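Local coordinates for protein SAHS1 (Ramazzottius varieornatus, PDB 5XNA) that acts as a secreted, heat-soluble molecular shield under water-deficient conditions, aiding desiccation tolerance in tardigrades, and may bind lipids, at the interface of chains A and B. Coordinates in Å, arbitrary orientation; residue numbers count along the deposited sequence, not the author numbering. Chains: chain A/B, SAHS1.

The interface of chains A and B. Residues chain A 98, 100, 107, 109; chain B 98, 100, 107, 109.
All eight residues have extended backbones, and alternate positions on two neighbouring strands of each chain turn their side chains toward the partner across a two-fold axis, only approximate at the His100 rings. At the centre A:Glu98 and B:Glu98 meet tip to tip, carboxylates nearly coplanar, OE2 to OE2 3.0 Å; they would probably repel unless one is protonated or nearby histidines offset the charge. CG anti to the backbone N (chi1 180° in B:Glu98) and a bend at chi2 bring them there. In chain B, Glu98 OE2 accepts a hydrogen bond from B:His100 NE2 through its anti lone pair (2.7 Å, 167° at H), nearly in the ring plane, which helps fix both groups. B:Glu98 also meets A:His109 tip to tip, OE1 to CE1 3.2 Å, planes 54° apart. A:His109 and B:His109 approach NE2 to NE2 at 3.1 Å, rings edge-to-face, while A:Glu98 OE1 lies in plane at the edge of the B:His109 ring. On the other flank A:His100 points NE2 at the in-plane edge of B:His100, 3.2 Å from ND1, with the rings, differently rotated about chi2, again edge-to-face. A:Val107 sets CG2 3.6 Å from B:His100 CE1. An alanine at B:Glu98 would lose the carboxylate facing A:Glu98 and A:His109, and would probably let the B:His100 ring turn more freely. The patch lies on strands 94-101 and 106-114 (106-115 in chain B) of the FABP-like beta-barrel, where two copies meet in what may be the sample's dimer.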
loop_
_atom_site.group_PDB
_atom_site.type_symbol
_atom_site.label_atom_id
_atom_site.label_comp_id
_atom_site.label_asym_id
_atom_site.label_seq_id
_atom_site.Cartn_x
_atom_site.Cartn_y
_atom_site.Cartn_z
ATOM N N GLU A 98 3.115 4.189 -5.282
ATOM C CA GLU A 98 2.964 2.753 -5.494
ATOM C C GLU A 98 3.855 2.365 -6.666
ATOM O O GLU A 98 3.655 2.866 -7.772
ATOM C CB GLU A 98 1.506 2.404 -5.802
ATOM C CG GLU A 98 1.250 0.906 -5.873
ATOM C CD GLU A 98 0.970 0.316 -4.501
ATOM O OE1 GLU A 98 0.804 1.087 -3.532
ATOM O OE2 GLU A 98 0.913 -0.915 -4.410
ATOM N N HIS A 100 5.681 -0.590 -9.075
ATOM C CA HIS A 100 5.817 -1.965 -9.568
ATOM C C HIS A 100 7.193 -2.146 -10.206
ATOM O O HIS A 100 7.619 -1.314 -11.015
ATOM C CB HIS A 100 4.754 -2.307 -10.614
ATOM C CG HIS A 100 3.374 -2.553 -10.074
ATOM N ND1 HIS A 100 2.524 -1.539 -9.690
ATOM C CD2 HIS A 100 2.673 -3.706 -9.925
ATOM C CE1 HIS A 100 1.364 -2.053 -9.314
ATOM N NE2 HIS A 100 1.431 -3.369 -9.443
ATOM N N VAL A 107 6.626 -5.183 -5.430
ATOM C CA VAL A 107 5.800 -3.991 -5.227
ATOM C C VAL A 107 6.395 -3.208 -4.065
ATOM O O VAL A 107 6.552 -3.746 -2.962
ATOM C CB VAL A 107 4.333 -4.352 -4.947
ATOM C CG1 VAL A 107 3.535 -3.071 -4.647
ATOM C CG2 VAL A 107 3.719 -5.118 -6.127
ATOM N N HIS A 109 6.244 0.283 -1.646
ATOM C CA HIS A 109 5.540 1.460 -1.154
ATOM C C HIS A 109 6.554 2.515 -0.734
ATOM O O HIS A 109 7.487 2.218 0.016
ATOM C CB HIS A 109 4.638 1.125 0.040
ATOM C CG HIS A 109 3.425 0.325 -0.314
ATOM N ND1 HIS A 109 2.585 -0.207 0.642
ATOM C CD2 HIS A 109 2.904 -0.026 -1.513
ATOM C CE1 HIS A 109 1.605 -0.867 0.047
ATOM N NE2 HIS A 109 1.779 -0.780 -1.262
ATOM N N GLU B 98 -2.576 -6.778 0.664
ATOM C CA GLU B 98 -2.138 -6.102 -0.557
ATOM C C GLU B 98 -2.765 -6.870 -1.706
ATOM O O GLU B 98 -2.455 -8.045 -1.893
ATOM C CB GLU B 98 -0.617 -6.148 -0.642
ATOM C CG GLU B 98 -0.029 -5.485 -1.877
ATOM C CD GLU B 98 0.035 -3.979 -1.731
ATOM O OE1 GLU B 98 -0.096 -3.470 -0.592
ATOM O OE2 GLU B 98 0.214 -3.320 -2.770
ATOM N N HIS B 100 -3.819 -7.121 -5.691
ATOM C CA HIS B 100 -3.583 -6.602 -7.034
ATOM C C HIS B 100 -4.430 -7.367 -8.040
ATOM O O HIS B 100 -4.541 -8.598 -7.977
ATOM C CB HIS B 100 -2.098 -6.680 -7.402
ATOM C CG HIS B 100 -1.241 -5.719 -6.637
ATOM N ND1 HIS B 100 -0.354 -4.866 -7.247
ATOM C CD2 HIS B 100 -1.148 -5.466 -5.307
ATOM C CE1 HIS B 100 0.260 -4.133 -6.338
ATOM N NE2 HIS B 100 -0.204 -4.478 -5.146
ATOM N N VAL B 107 -5.082 -1.701 -7.756
ATOM C CA VAL B 107 -4.413 -2.061 -6.514
ATOM C C VAL B 107 -5.327 -1.677 -5.368
ATOM O O VAL B 107 -5.736 -0.512 -5.256
ATOM C CB VAL B 107 -3.055 -1.354 -6.357
ATOM C CG1 VAL B 107 -2.451 -1.713 -4.983
ATOM C CG2 VAL B 107 -2.108 -1.738 -7.480
ATOM N N HIS B 109 -5.679 -1.685 -1.161
ATOM C CA HIS B 109 -5.054 -1.821 0.155
ATOM C C HIS B 109 -6.148 -2.007 1.201
ATOM O O HIS B 109 -6.923 -1.085 1.444
ATOM C CB HIS B 109 -4.214 -0.590 0.503
ATOM C CG HIS B 109 -2.999 -0.409 -0.357
ATOM N ND1 HIS B 109 -2.355 0.805 -0.480
ATOM C CD2 HIS B 109 -2.287 -1.289 -1.100
ATOM C CE1 HIS B 109 -1.323 0.674 -1.295
ATOM N NE2 HIS B 109 -1.260 -0.587 -1.687
#